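Local coordinates for protein putative monooxygenase (Fusobacterium nucleatum subsp. nucleatum, PDB 3MCS) that is probably a monooxygenase of the antibiotic biosynthesis monooxygenase family, its single chain carrying two such domains of dimeric alpha-beta barrel type, at residues 42-47 with 60-65. Residues are numbered along the deposited sequence; the frame is centred on the assembly and turned at random.
Sequences LGLFAA and EIYNDY
The two consecutive residues Leu42 and Gly43 stand opposite the single residue Ile61, a classic beta bulge in strand 41-49. This strand forms an antiparallel hairpin with strand 55-62 in a domain of probable ferredoxin-like fold, as in the antibiotic biosynthesis monooxygenases, and pairs on its other side with strand 194-209. The carbonyl of Ile61 takes the amide of Leu42, with Leu42 N to Ile61 O 2.9 Å, and more weakly that of Gly43, while Ile61 N returns a bond of 3.0 Å to Gly43 O, donor and C=O nearly in line at 167°. The better-packed side is the face that carries Ile61. Its CG1 stands anti to the backbone N (chi1 -171°), which leaves CG2 between N and the carbonyl carbon and lays that methyl over the backbone of Gly43, where no side chain intervenes. The same methyl meets Leu42 CB at 3.8 Å and comes to the edge of the Phe45 ring. Phe165, Leu149 and Ile207 pack around Phe45, and Leu213 touches both Leu42 and Ile61. On the other face, Leu44 sets CG and CD2 against the aliphatic part of Glu60, Leu44 CD2 lying 3.9 Å from Glu60 CG. The extended Glu60 chain carries its carboxylate beyond this leucine to Tyr30 of helix 20-37, whose hydroxyl bonds OE2; OE1 lies near the hydroxyl of Tyr62, whose position is less certain. Contacts thin out where strand 55-62 ends: on this solvent-exposed side Leu42 CD2 is in van der Waals contact with Asn63 ND2 at 3.9 Å. The chemistry thus divides by face, apolar contacts packing the hairpin against residues of the second half of the chain, and a buried carboxylate linking it to helix 20-37.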
ATOM      1  N   LEU A  42      -8.778  -0.607   9.310  1.00 45.02           N
ATOM      2  CA  LEU A  42      -7.502  -0.233   9.943  1.00 45.37           C
ATOM      3  C   LEU A  42      -6.828   0.988   9.303  1.00 45.94           C
ATOM      4  O   LEU A  42      -6.049   1.688   9.955  1.00 47.53           O
ATOM      5  CB  LEU A  42      -6.536  -1.419   9.923  1.00 44.81           C
ATOM      6  CG  LEU A  42      -6.886  -2.593  10.853  1.00 48.16           C
ATOM      7  CD1 LEU A  42      -5.987  -3.795  10.554  1.00 42.26           C
ATOM      8  CD2 LEU A  42      -6.785  -2.198  12.324  1.00 42.26           C
ATOM      9  N   GLY A  43      -7.129   1.229   8.035  1.00 43.40           N
ATOM     10  CA  GLY A  43      -6.573   2.340   7.321  1.00 43.01           C
ATOM     11  C   GLY A  43      -6.858   2.305   5.826  1.00 43.42           C
ATOM     12  O   GLY A  43      -7.039   1.240   5.234  1.00 40.90           O
ATOM     13  N   LEU A  44      -6.939   3.491   5.232  1.00 43.94           N
ATOM     14  CA  LEU A  44      -7.119   3.654   3.780  1.00 44.56           C
ATOM     15  C   LEU A  44      -6.101   4.677   3.296  1.00 43.61           C
ATOM     16  O   LEU A  44      -5.879   5.680   3.955  1.00 44.40           O
ATOM     17  CB  LEU A  44      -8.559   4.035   3.383  1.00 42.75           C
ATOM     18  CG  LEU A  44      -9.452   2.801   3.241  1.00 41.45           C
ATOM     19  CD1 LEU A  44      -9.883   2.334   4.577  1.00 44.60           C
ATOM     20  CD2 LEU A  44     -10.666   3.103   2.398  1.00 44.81           C
ATOM     21  N   PHE A  45      -5.477   4.398   2.159  1.00 42.76           N
ATOM     22  CA  PHE A  45      -4.425   5.248   1.645  1.00 43.02           C
ATOM     23  C   PHE A  45      -4.598   5.483   0.158  1.00 42.45           C
ATOM     24  O   PHE A  45      -4.387   4.590  -0.620  1.00 43.00           O
ATOM     25  CB  PHE A  45      -3.103   4.550   1.916  1.00 43.12           C
ATOM     26  CG  PHE A  45      -2.953   4.085   3.341  1.00 42.23           C
ATOM     27  CD1 PHE A  45      -3.502   2.890   3.753  1.00 48.03           C
ATOM     28  CD2 PHE A  45      -2.257   4.845   4.265  1.00 46.48           C
ATOM     29  CE1 PHE A  45      -3.378   2.451   5.067  1.00 45.29           C
ATOM     30  CE2 PHE A  45      -2.118   4.412   5.580  1.00 46.16           C
ATOM     31  CZ  PHE A  45      -2.686   3.213   5.978  1.00 48.93           C
ATOM     32  N   ALA A  46      -5.020   6.673  -0.234  1.00 42.99           N
ATOM     33  CA  ALA A  46      -5.181   7.006  -1.649  1.00 43.36           C
ATOM     34  C   ALA A  46      -3.978   7.799  -2.132  1.00 42.53           C
ATOM     35  O   ALA A  46      -3.610   8.792  -1.517  1.00 43.76           O
ATOM     36  CB  ALA A  46      -6.447   7.809  -1.857  1.00 43.57           C
ATOM     37  N   ALA A  47      -3.373   7.347  -3.222  1.00 41.98           N
ATOM     38  CA  ALA A  47      -2.224   8.001  -3.836  1.00 42.73           C
ATOM     39  C   ALA A  47      -2.396   8.000  -5.349  1.00 43.34           C
ATOM     40  O   ALA A  47      -3.324   7.389  -5.865  1.00 45.57           O
ATOM     41  CB  ALA A  47      -0.948   7.278  -3.463  1.00 43.05           C
ATOM     42  N   GLU A  60      -6.071  -0.484   0.935  1.00 44.07           N
ATOM     43  CA  GLU A  60      -7.146  -0.627   1.901  1.00 42.29           C
ATOM     44  C   GLU A  60      -6.811  -1.802   2.816  1.00 41.16           C
ATOM     45  O   GLU A  60      -6.472  -2.871   2.331  1.00 41.07           O
ATOM     46  CB  GLU A  60      -8.485  -0.875   1.194  1.00 41.51           C
ATOM     47  CG  GLU A  60      -8.987   0.256   0.265  1.00 41.84           C
ATOM     48  CD  GLU A  60     -10.431   0.014  -0.334  1.00 41.24           C
ATOM     49  OE1 GLU A  60     -11.124  -0.979  -0.056  1.00 38.60           O
ATOM     50  OE2 GLU A  60     -10.903   0.841  -1.105  1.00 42.55           O
ATOM     51  N   ILE A  61      -6.909  -1.597   4.137  1.00 41.36           N
ATOM     52  CA  ILE A  61      -6.583  -2.646   5.114  1.00 40.74           C
ATOM     53  C   ILE A  61      -7.631  -2.750   6.193  1.00 40.26           C
ATOM     54  O   ILE A  61      -8.029  -1.753   6.805  1.00 39.70           O
ATOM     55  CB  ILE A  61      -5.159  -2.468   5.708  1.00 40.97           C
ATOM     56  CG1 ILE A  61      -4.774  -3.693   6.557  1.00 41.82           C
ATOM     57  CG2 ILE A  61      -5.048  -1.151   6.459  1.00 36.75           C
ATOM     58  CD1 ILE A  61      -3.293  -3.706   6.961  1.00 40.50           C
ATOM     59  N   TYR A  62      -8.086  -3.980   6.409  1.00 41.87           N
ATOM     60  CA  TYR A  62      -9.162  -4.276   7.356  1.00 42.01           C
ATOM     61  C   TYR A  62      -8.758  -5.345   8.356  1.00 41.92           C
ATOM     62  O   TYR A  62      -7.845  -6.133   8.139  1.00 39.38           O
ATOM     63  CB  TYR A  62     -10.416  -4.712   6.602  1.00 42.43           C
ATOM     64  CG  TYR A  62     -10.848  -3.719   5.564  1.00 43.56           C
ATOM     65  CD1 TYR A  62     -10.305  -3.738   4.301  1.00 44.11           C
ATOM     66  CD2 TYR A  62     -11.785  -2.752   5.853  1.00 47.95           C
ATOM     67  CE1 TYR A  62     -10.696  -2.818   3.342  1.00 50.64           C
ATOM     68  CE2 TYR A  62     -12.191  -1.830   4.897  1.00 49.45           C
ATOM     69  CZ  TYR A  62     -11.640  -1.872   3.642  1.00 45.72           C
ATOM     70  OH  TYR A  62     -12.008  -0.980   2.665  1.00 35.15           O
ATOM     71  N   ASN A  63      -9.498  -5.391   9.447  1.00 43.58           N
ATOM     72  CA  ASN A  63      -9.137  -6.259  10.527  1.00 44.43           C
ATOM     73  C   ASN A  63      -9.421  -7.719  10.193  1.00 43.48           C
ATOM     74  O   ASN A  63      -8.683  -8.591  10.640  1.00 44.25           O
ATOM     75  CB  ASN A  63      -9.864  -5.806  11.796  1.00 46.07           C
ATOM     76  CG  ASN A  63      -8.988  -5.895  13.038  1.00 51.70           C
ATOM     77  OD1 ASN A  63      -8.250  -6.865  13.238  1.00 58.60           O
ATOM     78  ND2 ASN A  63      -9.073  -4.877  13.885  1.00 54.55           N
ATOM     79  N   ASP A  64     -10.479  -7.974   9.420  1.00 42.74           N
ATOM     80  CA  ASP A  64     -10.862  -9.342   8.998  1.00 43.62           C
ATOM     81  C   ASP A  64     -11.825  -9.325   7.804  1.00 43.31           C
ATOM     82  O   ASP A  64     -12.304  -8.253   7.427  1.00 44.19           O
ATOM     83  CB  ASP A  64     -11.461 -10.151  10.150  1.00 43.52           C
ATOM     84  CG  ASP A  64     -12.770  -9.585  10.675  1.00 44.68           C
ATOM     85  OD1 ASP A  64     -13.524  -8.901   9.952  1.00 53.08           O
ATOM     86  OD2 ASP A  64     -13.071  -9.872  11.841  1.00 51.30           O
ATOM     87  N   TYR A  65     -12.131 -10.494   7.235  1.00 43.71           N
ATOM     88  CA  TYR A  65     -12.994 -10.536   6.036  1.00 44.12           C
ATOM     89  C   TYR A  65     -14.419 -10.069   6.280  1.00 43.66           C
ATOM     90  O   TYR A  65     -15.092  -9.676   5.337  1.00 45.48           O
ATOM     91  CB  TYR A  65     -13.027 -11.928   5.345  1.00 43.10           C
ATOM     92  CG  TYR A  65     -13.709 -13.081   6.095  1.00 42.89           C
ATOM     93  CD1 TYR A  65     -15.080 -13.244   6.091  1.00 39.85           C
ATOM     94  CD2 TYR A  65     -12.952 -14.039   6.743  1.00 43.32           C
ATOM     95  CE1 TYR A  65     -15.670 -14.305   6.762  1.00 41.69           C
ATOM     96  CE2 TYR A  65     -13.514 -15.099   7.396  1.00 38.21           C
ATOM     97  CZ  TYR A  65     -14.874 -15.245   7.416  1.00 41.18           C
ATOM     98  OH  TYR A  65     -15.436 -16.319   8.102  1.00 34.06           O
TER